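Local coordinates for protein methylenetetrahydrofolate--tRNA-(uracil-5-)-methyltransferase TrmFO (Thermus thermophilus, PDB 3G5S) that probably catalyses the folate- and FAD-dependent methylation of uridine 54 to 5-methyluridine in tRNAs, with NADH or NADPH as reductant, at residues N396-E404 and K412-G420; A63-M71 and P370-L378. One frame throughout, in Å; residues are numbered along the deposited sequence.

Interaction 1 (N396-E404 and K412-G420). With EDO (1,2-ethanediol), chain H.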
ATOM      1  N   ASN A 396      -2.742   7.039   3.407  1.00  9.30           N
ATOM      2  CA  ASN A 396      -2.157   8.130   4.176  1.00  9.31           C
ATOM      3  C   ASN A 396      -2.582   9.453   3.549  1.00  9.62           C
ATOM      4  O   ASN A 396      -2.997   9.494   2.386  1.00  9.89           O
ATOM      5  CB  ASN A 396      -0.628   8.013   4.245  1.00  9.66           C
ATOM      6  CG  ASN A 396       0.029   8.200   2.898  1.00  9.88           C
ATOM      7  OD1 ASN A 396       0.257   7.227   2.158  1.00 11.68           O
ATOM      8  ND2 ASN A 396       0.312   9.441   2.547  1.00  8.60           N
ATOM      9  N   TRP A 397      -2.470  10.531   4.316  1.00  9.64           N
ATOM     10  CA  TRP A 397      -2.946  11.827   3.857  1.00 10.38           C
ATOM     11  C   TRP A 397      -2.127  12.447   2.729  1.00 10.46           C
ATOM     12  O   TRP A 397      -2.591  13.374   2.084  1.00 11.72           O
ATOM     13  CB  TRP A 397      -3.067  12.804   5.025  1.00 10.71           C
ATOM     14  CG  TRP A 397      -4.141  12.447   5.998  1.00 10.14           C
ATOM     15  CD1 TRP A 397      -3.984  12.193   7.330  1.00 11.11           C
ATOM     16  CD2 TRP A 397      -5.551  12.350   5.735  1.00 10.67           C
ATOM     17  NE1 TRP A 397      -5.203  11.937   7.912  1.00 11.54           N
ATOM     18  CE2 TRP A 397      -6.180  12.028   6.955  1.00 11.10           C
ATOM     19  CE3 TRP A 397      -6.337  12.495   4.587  1.00 11.77           C
ATOM     20  CZ2 TRP A 397      -7.566  11.852   7.057  1.00 11.78           C
ATOM     21  CZ3 TRP A 397      -7.713  12.321   4.690  1.00 11.57           C
ATOM     22  CH2 TRP A 397      -8.311  12.004   5.915  1.00 11.94           C
ATOM     23  N   GLY A 398      -0.919  11.947   2.477  1.00 10.21           N
ATOM     24  CA  GLY A 398      -0.143  12.439   1.352  1.00 10.56           C
ATOM     25  C   GLY A 398      -0.727  12.104  -0.015  1.00 10.16           C
ATOM     26  O   GLY A 398      -0.347  12.715  -1.014  1.00 11.37           O
ATOM     27  N   LEU A 399      -1.659  11.153  -0.055  1.00 10.32           N
ATOM     28  CA  LEU A 399      -2.220  10.655  -1.311  1.00  9.87           C
ATOM     29  C   LEU A 399      -3.280  11.564  -1.916  1.00 10.77           C
ATOM     30  O   LEU A 399      -3.604  11.428  -3.089  1.00 11.99           O
ATOM     31  CB  LEU A 399      -2.838   9.278  -1.092  1.00  9.75           C
ATOM     32  CG  LEU A 399      -1.862   8.179  -0.698  1.00 10.42           C
ATOM     33  CD1 LEU A 399      -2.617   6.920  -0.348  1.00 10.64           C
ATOM     34  CD2 LEU A 399      -0.833   7.905  -1.788  1.00 11.59           C
ATOM     35  N   VAL A 400      -3.853  12.457  -1.111  1.00 11.66           N
ATOM     36  CA  VAL A 400      -4.928  13.337  -1.571  1.00 11.75           C
ATOM     37  C   VAL A 400      -4.428  14.781  -1.608  1.00 12.38           C
ATOM     38  O   VAL A 400      -3.396  15.096  -1.021  1.00 12.52           O
ATOM     39  CB  VAL A 400      -6.191  13.221  -0.682  1.00 12.92           C
ATOM     40  CG1 VAL A 400      -6.721  11.786  -0.683  1.00 14.41           C
ATOM     41  CG2 VAL A 400      -5.907  13.707   0.736  1.00 13.36           C
ATOM     42  N   PRO A 401      -5.148  15.671  -2.308  1.00 13.05           N
ATOM     43  CA  PRO A 401      -4.672  17.053  -2.368  1.00 13.79           C
ATOM     44  C   PRO A 401      -4.669  17.693  -0.992  1.00 13.15           C
ATOM     45  O   PRO A 401      -5.414  17.288  -0.098  1.00 13.53           O
ATOM     46  CB  PRO A 401      -5.705  17.740  -3.267  1.00 15.30           C
ATOM     47  CG  PRO A 401      -6.278  16.634  -4.083  1.00 15.57           C
ATOM     48  CD  PRO A 401      -6.332  15.466  -3.157  1.00 14.72           C
ATOM     49  N   PRO A 402      -3.826  18.711  -0.822  1.00 15.76           N
ATOM     50  CA  PRO A 402      -3.806  19.453   0.435  1.00 17.25           C
ATOM     51  C   PRO A 402      -5.138  20.153   0.668  1.00 16.30           C
ATOM     52  O   PRO A 402      -5.913  20.364  -0.265  1.00 14.29           O
ATOM     53  CB  PRO A 402      -2.714  20.508   0.202  1.00 18.44           C
ATOM     54  CG  PRO A 402      -2.049  20.165  -1.082  1.00 20.71           C
ATOM     55  CD  PRO A 402      -3.014  19.353  -1.867  1.00 17.53           C
ATOM     56  N   VAL A 403      -5.396  20.521   1.915  1.00 18.59           N
ATOM     57  CA  VAL A 403      -6.395  21.536   2.192  1.00 19.18           C
ATOM     58  C   VAL A 403      -5.592  22.779   2.488  1.00 20.01           C
ATOM     59  O   VAL A 403      -4.852  22.832   3.467  1.00 21.78           O
ATOM     60  CB  VAL A 403      -7.272  21.185   3.397  1.00 21.33           C
ATOM     61  CG1 VAL A 403      -8.105  22.396   3.816  1.00 21.71           C
ATOM     62  CG2 VAL A 403      -8.159  19.994   3.060  1.00 22.12           C
ATOM     63  N   GLU A 404      -5.712  23.769   1.612  1.00 17.95           N
ATOM     64  CA  GLU A 404      -4.952  24.987   1.769  1.00 17.87           C
ATOM     65  C   GLU A 404      -5.505  25.758   2.958  1.00 18.17           C
ATOM     66  O   GLU A 404      -6.709  25.731   3.239  1.00 18.96           O
ATOM     67  CB  GLU A 404      -5.002  25.820   0.491  1.00 18.52           C
ATOM     68  CG  GLU A 404      -4.402  25.117  -0.726  1.00 22.82           C
ATOM     69  CD  GLU A 404      -2.887  25.051  -0.685  1.00 25.27           C
ATOM     70  OE1 GLU A 404      -2.265  25.961  -0.095  1.00 28.20           O
ATOM     71  OE2 GLU A 404      -2.317  24.091  -1.250  1.00 25.08           O
ATOM     72  N   LYS A 412      -6.856  20.246   9.377  1.00 12.58           N
ATOM     73  CA  LYS A 412      -6.692  19.950   7.953  1.00 12.79           C
ATOM     74  C   LYS A 412      -7.128  18.531   7.641  1.00 11.63           C
ATOM     75  O   LYS A 412      -7.771  18.281   6.624  1.00 11.71           O
ATOM     76  CB  LYS A 412      -5.259  20.198   7.481  1.00 14.79           C
ATOM     77  CG  LYS A 412      -4.966  21.672   7.329  1.00 16.33           C
ATOM     78  CD  LYS A 412      -3.691  21.960   6.566  1.00 17.98           C
ATOM     79  CE  LYS A 412      -3.545  23.455   6.311  1.00 18.12           C
ATOM     80  NZ  LYS A 412      -2.428  23.736   5.373  1.00 20.55           N
ATOM     81  N   ARG A 413      -6.788  17.598   8.523  1.00 11.56           N
ATOM     82  CA  ARG A 413      -7.173  16.208   8.322  1.00 11.88           C
ATOM     83  C   ARG A 413      -8.688  16.041   8.399  1.00 10.92           C
ATOM     84  O   ARG A 413      -9.282  15.349   7.571  1.00 11.37           O
ATOM     85  CB  ARG A 413      -6.444  15.302   9.315  1.00 11.94           C
ATOM     86  CG  ARG A 413      -4.947  15.235   9.055  1.00 12.42           C
ATOM     87  CD  ARG A 413      -4.178  14.672  10.224  1.00 13.60           C
ATOM     88  NE  ARG A 413      -2.752  14.747   9.945  1.00 16.00           N
ATOM     89  CZ  ARG A 413      -1.803  14.714  10.870  1.00 18.97           C
ATOM     90  NH1 ARG A 413      -2.129  14.591  12.148  1.00 21.29           N
ATOM     91  NH2 ARG A 413      -0.530  14.803  10.513  1.00 20.25           N
ATOM     92  N   GLN A 414      -9.320  16.686   9.371  1.00 11.39           N
ATOM     93  CA  GLN A 414     -10.772  16.641   9.445  1.00 12.43           C
ATOM     94  C   GLN A 414     -11.405  17.199   8.167  1.00 11.51           C
ATOM     95  O   GLN A 414     -12.371  16.647   7.646  1.00 12.63           O
ATOM     96  CB  GLN A 414     -11.263  17.382  10.696  1.00 13.91           C
ATOM     97  CG  GLN A 414     -10.858  16.685  12.004  1.00 17.91           C
ATOM     98  CD  GLN A 414     -11.254  17.454  13.252  1.00 21.74           C
ATOM     99  OE1 GLN A 414     -11.608  16.863  14.273  1.00 26.04           O
ATOM    100  NE2 GLN A 414     -11.188  18.774  13.178  1.00 22.31           N
ATOM    101  N   ALA A 415     -10.850  18.291   7.655  1.00 11.38           N
ATOM    102  CA  ALA A 415     -11.334  18.878   6.414  1.00 11.63           C
ATOM    103  C   ALA A 415     -11.144  17.925   5.234  1.00 10.99           C
ATOM    104  O   ALA A 415     -12.039  17.796   4.396  1.00 11.30           O
ATOM    105  CB  ALA A 415     -10.641  20.197   6.150  1.00 12.26           C
HETATM  106  N   MSE A 416      -9.994  17.258   5.177  1.00 10.81           N
HETATM  107  CA  MSE A 416      -9.726  16.295   4.114  1.00 10.87           C
HETATM  108  C   MSE A 416     -10.694  15.115   4.183  1.00 10.53           C
HETATM  109  O   MSE A 416     -11.127  14.588   3.153  1.00 10.81           O
HETATM  110  CB  MSE A 416      -8.291  15.778   4.219  1.00 11.83           C
HETATM  111  CG  MSE A 416      -7.212  16.775   3.852  1.00 15.79           C
HETATM  112 SE   MSE A 416      -5.468  15.919   4.015  1.00 24.60          SE
HETATM  113  CE  MSE A 416      -4.347  17.318   3.252  1.00 13.91           C
ATOM    114  N   TYR A 417     -11.008  14.682   5.394  1.00 10.67           N
ATOM    115  CA  TYR A 417     -11.952  13.594   5.589  1.00 10.94           C
ATOM    116  C   TYR A 417     -13.321  13.963   5.024  1.00 10.80           C
ATOM    117  O   TYR A 417     -13.904  13.215   4.240  1.00 11.72           O
ATOM    118  CB  TYR A 417     -12.041  13.247   7.073  1.00 12.79           C
ATOM    119  CG  TYR A 417     -13.026  12.169   7.442  1.00 14.87           C
ATOM    120  CD1 TYR A 417     -14.386  12.440   7.511  1.00 17.21           C
ATOM    121  CD2 TYR A 417     -12.592  10.890   7.769  1.00 16.08           C
ATOM    122  CE1 TYR A 417     -15.287  11.463   7.863  1.00 19.88           C
ATOM    123  CE2 TYR A 417     -13.487   9.910   8.131  1.00 18.48           C
ATOM    124  CZ  TYR A 417     -14.830  10.203   8.168  1.00 20.13           C
ATOM    125  OH  TYR A 417     -15.725   9.226   8.534  1.00 23.05           O
ATOM    126  N   ARG A 418     -13.833  15.124   5.412  1.00 11.56           N
ATOM    127  CA  ARG A 418     -15.157  15.516   4.950  1.00 13.17           C
ATOM    128  C   ARG A 418     -15.197  15.704   3.445  1.00 12.06           C
ATOM    129  O   ARG A 418     -16.135  15.270   2.780  1.00 13.23           O
ATOM    130  CB  ARG A 418     -15.589  16.813   5.619  1.00 15.31           C
ATOM    131  CG  ARG A 418     -15.940  16.661   7.059  1.00 17.57           C
ATOM    132  CD  ARG A 418     -16.675  17.887   7.552  1.00 18.86           C
ATOM    133  NE  ARG A 418     -17.000  17.761   8.964  1.00 20.78           N
ATOM    134  CZ  ARG A 418     -18.104  18.242   9.519  1.00 21.54           C
ATOM    135  NH1 ARG A 418     -18.998  18.878   8.770  1.00 20.98           N
ATOM    136  NH2 ARG A 418     -18.316  18.086  10.820  1.00 22.61           N
ATOM    137  N   ARG A 419     -14.181  16.367   2.914  1.00 11.14           N
ATOM    138  CA  ARG A 419     -14.106  16.610   1.483  1.00 11.45           C
ATOM    139  C   ARG A 419     -14.026  15.294   0.714  1.00 11.63           C
ATOM    140  O   ARG A 419     -14.702  15.102  -0.301  1.00 12.13           O
ATOM    141  CB  ARG A 419     -12.890  17.476   1.172  1.00 11.99           C
ATOM    142  CG  ARG A 419     -12.725  17.829  -0.296  1.00 12.95           C
ATOM    143  CD  ARG A 419     -11.385  18.509  -0.551  1.00 13.85           C
ATOM    144  NE  ARG A 419     -10.290  17.585  -0.276  1.00 14.63           N
ATOM    145  CZ  ARG A 419      -9.004  17.913  -0.270  1.00 15.83           C
ATOM    146  NH1 ARG A 419      -8.626  19.160  -0.527  1.00 16.78           N
ATOM    147  NH2 ARG A 419      -8.094  16.987  -0.009  1.00 15.99           N
ATOM    148  N   GLY A 420     -13.196  14.383   1.206  1.00 10.81           N
ATOM    149  CA  GLY A 420     -12.974  13.123   0.518  1.00 11.22           C
ATOM    150  C   GLY A 420     -14.194  12.229   0.535  1.00 10.58           C
ATOM    151  O   GLY A 420     -14.533  11.598  -0.474  1.00 11.31           O
TER
HETATM  152  C1  EDO H 450      -1.847  17.411   7.206  1.00 19.68           C
HETATM  153  O1  EDO H 450      -0.445  17.666   7.053  1.00 19.93           O
HETATM  154  C2  EDO H 450      -2.190  16.066   6.578  1.00 19.61           C
HETATM  155  O2  EDO H 450      -1.601  15.017   7.355  1.00 19.54           O
HETATM  156  O   HOH W   1      -1.630  25.453   3.143  1.00 38.08           O

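Interaction 2 (A63-M71 and P370-L378)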
ATOM      1  N   ALA A  63      -6.368   8.699   7.912  1.00 11.26           N
ATOM      2  CA  ALA A  63      -6.554   8.321   6.510  1.00 10.77           C
ATOM      3  C   ALA A  63      -7.277   6.979   6.367  1.00 10.24           C
ATOM      4  O   ALA A  63      -8.120   6.811   5.487  1.00 10.59           O
ATOM      5  CB  ALA A  63      -5.219   8.281   5.801  1.00 11.27           C
ATOM      6  N   LYS A  64      -6.943   6.019   7.225  1.00 11.14           N
ATOM      7  CA  LYS A  64      -7.637   4.739   7.210  1.00 11.71           C
ATOM      8  C   LYS A  64      -9.097   4.904   7.640  1.00 11.06           C
ATOM      9  O   LYS A  64      -9.970   4.174   7.176  1.00 11.82           O
ATOM     10  CB  LYS A  64      -6.900   3.727   8.088  1.00 15.04           C
ATOM     11  CG  LYS A  64      -5.606   3.195   7.449  1.00 18.47           C
ATOM     12  CD  LYS A  64      -4.872   2.220   8.357  1.00 20.72           C
ATOM     13  CE  LYS A  64      -3.591   1.714   7.718  1.00 21.77           C
ATOM     14  NZ  LYS A  64      -3.816   0.600   6.757  1.00 21.95           N
ATOM     15  N   GLY A  65      -9.357   5.865   8.519  1.00 11.30           N
ATOM     16  CA  GLY A  65     -10.722   6.173   8.911  1.00 11.74           C
ATOM     17  C   GLY A  65     -11.553   6.665   7.741  1.00 11.06           C
ATOM     18  O   GLY A  65     -12.717   6.293   7.591  1.00 11.54           O
ATOM     19  N   LEU A  66     -10.964   7.507   6.897  1.00 10.49           N
ATOM     20  CA  LEU A  66     -11.659   7.926   5.690  1.00  9.86           C
ATOM     21  C   LEU A  66     -11.923   6.727   4.777  1.00  9.55           C
ATOM     22  O   LEU A  66     -13.027   6.560   4.261  1.00  9.85           O
ATOM     23  CB  LEU A  66     -10.876   8.997   4.946  1.00 10.46           C
ATOM     24  CG  LEU A  66     -11.423   9.388   3.575  1.00 10.67           C
ATOM     25  CD1 LEU A  66     -12.887   9.816   3.638  1.00 11.57           C
ATOM     26  CD2 LEU A  66     -10.571  10.465   2.923  1.00 10.44           C
ATOM     27  N   LEU A  67     -10.919   5.881   4.577  1.00  9.67           N
ATOM     28  CA  LEU A  67     -11.106   4.730   3.699  1.00  9.97           C
ATOM     29  C   LEU A  67     -12.194   3.789   4.242  1.00  9.45           C
ATOM     30  O   LEU A  67     -12.991   3.244   3.474  1.00 10.11           O
ATOM     31  CB  LEU A  67      -9.781   4.002   3.489  1.00 11.08           C
ATOM     32  CG  LEU A  67      -9.787   2.868   2.457  1.00 11.38           C
ATOM     33  CD1 LEU A  67     -10.267   3.329   1.097  1.00 12.47           C
ATOM     34  CD2 LEU A  67      -8.400   2.272   2.338  1.00 13.75           C
ATOM     35  N   GLN A  68     -12.240   3.609   5.565  1.00  9.72           N
ATOM     36  CA  GLN A  68     -13.309   2.828   6.182  1.00 10.10           C
ATOM     37  C   GLN A  68     -14.678   3.407   5.852  1.00 10.47           C
ATOM     38  O   GLN A  68     -15.603   2.683   5.490  1.00 10.98           O
ATOM     39  CB  GLN A  68     -13.128   2.770   7.700  1.00 11.04           C
ATOM     40  CG  GLN A  68     -11.944   1.919   8.131  1.00 11.62           C
ATOM     41  CD  GLN A  68     -11.535   2.147   9.573  1.00 12.80           C
ATOM     42  OE1 GLN A  68     -12.219   2.837  10.329  1.00 14.12           O
ATOM     43  NE2 GLN A  68     -10.405   1.565   9.962  1.00 13.99           N
ATOM     44  N   ALA A  69     -14.811   4.720   6.002  1.00 10.44           N
ATOM     45  CA  ALA A  69     -16.078   5.388   5.728  1.00 10.98           C
ATOM     46  C   ALA A  69     -16.474   5.271   4.258  1.00 10.16           C
ATOM     47  O   ALA A  69     -17.646   5.045   3.939  1.00 10.78           O
ATOM     48  CB  ALA A  69     -16.021   6.853   6.161  1.00 11.49           C
ATOM     49  N   GLU A  70     -15.503   5.427   3.364  1.00 10.05           N
ATOM     50  CA  GLU A  70     -15.768   5.268   1.940  1.00 10.17           C
ATOM     51  C   GLU A  70     -16.270   3.867   1.650  1.00 10.06           C
ATOM     52  O   GLU A  70     -17.223   3.679   0.903  1.00 10.49           O
ATOM     53  CB  GLU A  70     -14.495   5.540   1.126  1.00 10.95           C
ATOM     54  CG  GLU A  70     -14.070   6.996   1.135  1.00 10.97           C
ATOM     55  CD  GLU A  70     -12.728   7.270   0.464  1.00 13.08           C
ATOM     56  OE1 GLU A  70     -12.028   6.328  -0.000  1.00 12.82           O
ATOM     57  OE2 GLU A  70     -12.369   8.474   0.420  1.00 14.22           O
HETATM   58  N   MSE A  71     -15.610   2.871   2.226  1.00 10.12           N
HETATM   59  CA  MSE A  71     -15.992   1.492   1.962  1.00 10.52           C
HETATM   60  C   MSE A  71     -17.381   1.153   2.523  1.00 10.41           C
HETATM   61  O   MSE A  71     -18.109   0.375   1.912  1.00 10.96           O
HETATM   62  CB  MSE A  71     -14.896   0.536   2.423  1.00 11.09           C
HETATM   63  CG  MSE A  71     -13.680   0.558   1.494  1.00 12.93           C
HETATM   64 SE   MSE A  71     -14.130   0.060  -0.355  1.00 16.36          SE
HETATM   65  CE  MSE A  71     -14.350   1.853  -1.076  1.00 18.06           C
ATOM     66  N   PRO A 370     -12.326   9.693  -7.422  1.00 12.95           N
ATOM     67  CA  PRO A 370     -11.574  10.941  -7.589  1.00 14.02           C
ATOM     68  C   PRO A 370     -10.387  11.068  -6.634  1.00 12.79           C
ATOM     69  O   PRO A 370     -10.342  10.401  -5.599  1.00 11.74           O
ATOM     70  CB  PRO A 370     -12.613  12.014  -7.275  1.00 17.71           C
ATOM     71  CG  PRO A 370     -13.603  11.340  -6.402  1.00 17.72           C
ATOM     72  CD  PRO A 370     -13.658   9.911  -6.835  1.00 15.42           C
ATOM     73  N   GLU A 371      -9.452  11.945  -6.986  1.00 15.05           N
ATOM     74  CA  GLU A 371      -8.220  12.163  -6.228  1.00 17.43           C
ATOM     75  C   GLU A 371      -8.451  12.577  -4.772  1.00 14.76           C
ATOM     76  O   GLU A 371      -7.600  12.329  -3.915  1.00 15.96           O
ATOM     77  CB  GLU A 371      -7.347  13.218  -6.934  1.00 22.42           C
ATOM     78  CG  GLU A 371      -8.038  14.573  -7.105  1.00 25.98           C
ATOM     79  CD  GLU A 371      -7.114  15.664  -7.629  1.00 29.08           C
ATOM     80  OE1 GLU A 371      -5.928  15.374  -7.884  1.00 30.30           O
ATOM     81  OE2 GLU A 371      -7.579  16.816  -7.779  1.00 30.05           O
ATOM     82  N   GLU A 372      -9.585  13.221  -4.497  1.00 12.81           N
ATOM     83  CA  GLU A 372      -9.897  13.672  -3.138  1.00 12.34           C
ATOM     84  C   GLU A 372     -10.290  12.528  -2.220  1.00 11.25           C
ATOM     85  O   GLU A 372     -10.209  12.666  -1.000  1.00 11.65           O
ATOM     86  CB  GLU A 372     -11.025  14.706  -3.138  1.00 15.01           C
ATOM     87  CG  GLU A 372     -10.661  16.027  -3.771  1.00 17.85           C
ATOM     88  CD  GLU A 372     -10.561  15.960  -5.283  1.00 20.72           C
ATOM     89  OE1 GLU A 372     -11.107  15.006  -5.888  1.00 22.44           O
ATOM     90  OE2 GLU A 372      -9.943  16.883  -5.863  1.00 24.39           O
ATOM     91  N   SER A 373     -10.760  11.424  -2.793  1.00 10.73           N
ATOM     92  CA  SER A 373     -11.118  10.274  -1.983  1.00 10.63           C
ATOM     93  C   SER A 373      -9.863   9.488  -1.659  1.00  9.67           C
ATOM     94  O   SER A 373      -8.877   9.530  -2.402  1.00 10.43           O
ATOM     95  CB  SER A 373     -12.153   9.390  -2.679  1.00 11.91           C
ATOM     96  OG  SER A 373     -11.620   8.694  -3.783  1.00 12.82           O
HETATM   97  N   MSE A 374      -9.894   8.767  -0.550  1.00  9.78           N
HETATM   98  CA  MSE A 374      -8.725   7.986  -0.176  1.00  9.61           C
HETATM   99  C   MSE A 374      -8.509   6.822  -1.152  1.00  9.62           C
HETATM  100  O   MSE A 374      -7.378   6.557  -1.564  1.00  9.69           O
HETATM  101  CB  MSE A 374      -8.826   7.492   1.263  1.00  9.57           C
HETATM  102  CG  MSE A 374      -7.563   6.824   1.790  1.00  9.97           C
HETATM  103 SE   MSE A 374      -5.962   7.944   1.663  1.00 10.57          SE
HETATM  104  CE  MSE A 374      -6.581   9.471   2.682  1.00 11.78           C
ATOM    105  N   LEU A 375      -9.571   6.123  -1.537  1.00  9.90           N
ATOM    106  CA  LEU A 375      -9.388   5.046  -2.509  1.00  9.87           C
ATOM    107  C   LEU A 375      -8.858   5.613  -3.826  1.00  9.01           C
ATOM    108  O   LEU A 375      -7.964   5.035  -4.446  1.00  9.50           O
ATOM    109  CB  LEU A 375     -10.680   4.259  -2.732  1.00 10.50           C
ATOM    110  CG  LEU A 375     -10.560   3.139  -3.772  1.00 10.80           C
ATOM    111  CD1 LEU A 375      -9.399   2.188  -3.453  1.00 11.84           C
ATOM    112  CD2 LEU A 375     -11.867   2.380  -3.882  1.00 12.00           C
ATOM    113  N   GLY A 376      -9.404   6.746  -4.254  1.00  9.50           N
ATOM    114  CA  GLY A 376      -8.938   7.387  -5.467  1.00  9.54           C
ATOM    115  C   GLY A 376      -7.484   7.808  -5.381  1.00 10.27           C
ATOM    116  O   GLY A 376      -6.706   7.613  -6.312  1.00 10.31           O
ATOM    117  N   GLY A 377      -7.106   8.404  -4.259  1.00 10.25           N
ATOM    118  CA  GLY A 377      -5.720   8.787  -4.085  1.00 11.43           C
ATOM    119  C   GLY A 377      -4.806   7.576  -4.130  1.00  9.88           C
ATOM    120  O   GLY A 377      -3.727   7.625  -4.716  1.00 10.83           O
ATOM    121  N   LEU A 378      -5.230   6.483  -3.510  1.00  9.73           N
ATOM    122  CA  LEU A 378      -4.418   5.281  -3.474  1.00 10.08           C
ATOM    123  C   LEU A 378      -4.203   4.692  -4.879  1.00  9.48           C
ATOM    124  O   LEU A 378      -3.068   4.421  -5.269  1.00  9.96           O
ATOM    125  CB  LEU A 378      -5.075   4.274  -2.558  1.00 11.58           C
ATOM    126  CG  LEU A 378      -4.317   2.979  -2.316  1.00 11.98           C
ATOM    127  CD1 LEU A 378      -2.936   3.221  -1.724  1.00 13.99           C
ATOM    128  CD2 LEU A 378      -5.142   2.078  -1.427  1.00 13.12           C
TER

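Interaction 1 (N396-E404 and K412-G420)
The loop that leads into helix 409-429 lies back along that helix, and Trp397 and Val403 of the loop meet Arg413 and Met416 near its first turns. Arg413 sends its aliphatic chain over one face of the indole as a CH-pi contact: CG stands 3.8 Å from the centroid of the five-membered ring of Trp397, 26° off the normal. Arg413 NE donates in plane to O2 of a 1,2-ethanediol molecule, 2.8 Å away, probably from the crystallisation liquor. At the six-membered ring the selenium of selenomethionine Met416 makes an oblique Met-aromatic contact, 4.4 Å from the centroid. With Trp397 cut back to an alanine, Arg413 CG and the Met416 selenium would probably lose the aromatic surface they rest on, and Thr61 O its indole N-H. This is a loop-to-helix packing, fastened further on by Arg419. Its chain bends at chi3 (65°) and brings the guanidinium edge to two successive carbonyls: NH2 donates to Pro401 O (2.7 Å, 167°), NH1 to Pro402 O (3.0 Å). Both carbonyls receive their donor from above the carbonyl plane. Val403 CG2 sits over one face of the guanidinium, offset toward its rim, and presses tightly on Met416 CG at 3.4 Å. Lys412 NZ bonds to Gly405 O and weakly to Val403 O, while a water accepts from Lys412 NZ and donates, weakly, to Glu404 OE1.

Interaction 2 (A63-M71 and P370-L378)
Glu70 leaves helix 63-71 with CG anti to its carbonyl carbon (chi1 -70°) and runs extended to the carboxylate, which reaches the first turn of helix 374-378. There both oxygens work on their syn lone pairs: OE2 accepts from Met374 N at 2.7 Å, and OE1 accepts from Leu375 N at 2.9 Å. Two bonds to adjacent amides restrict the rotation of the carboxylate, and the amides at this helix start, which have no earlier turn to bond to, are satisfied by a side chain from a distant part of the sequence. The positive end of the helix dipole would probably favour the charged form of Glu70. Selenomethionine Met374 has CG anti to its backbone N (chi1 -172°), then bends at chi2 and chi3, so that its methyl CE comes to 3.6 Å from Ala63 CB. As a knob it sits in the hole between Ala63, Leu66, Leu67 and Glu70; Leu66 CD2 meets its CB at 3.8 Å. Beside it, Leu67 CD1 lies against Leu375 CB, and the methyl CE of selenomethionine Met71 meets Leu375 CD2 at 3.8 Å, the two side chains crossing at about a right angle. Ser373, the N-cap residue, accepts from Gly376 N through OG (3.0 Å); OG donates to Pro370 O, the same oxygen that accepts Ser373 N to close the type I turn. The short helix axes pass 9.8 Å apart at 111°: steep helix-helix packing by a knob into a hole, joined to an N-capped helix start whose first amides are bound by a carboxylate from the other helix.

Interactions 1 and 2 adjoin, their centres about 10 Å apart. The indole of Trp397 connects them: its NE1, which donates to Thr61 O, makes a packing contact with Ala63 N at 3.4 Å, and its side chain also touches Leu66 and Met374, the knob of interaction 2. On the helix side, Tyr417 OH packs 3.4 Å from Ala69 CB; near the turn, Val400 CG1 lies 3.4 Å from Glu371 O. Helices 63-74, 374-384 and 409-429 thus pack together with the 396-404 loop. Burial differs: every touching residue of interaction 2 is buried, whereas interaction 1 is near the surface. Interaction 2 is also nearer the cofactor, the Leu67 side chain being about 10 Å from the bound FAD.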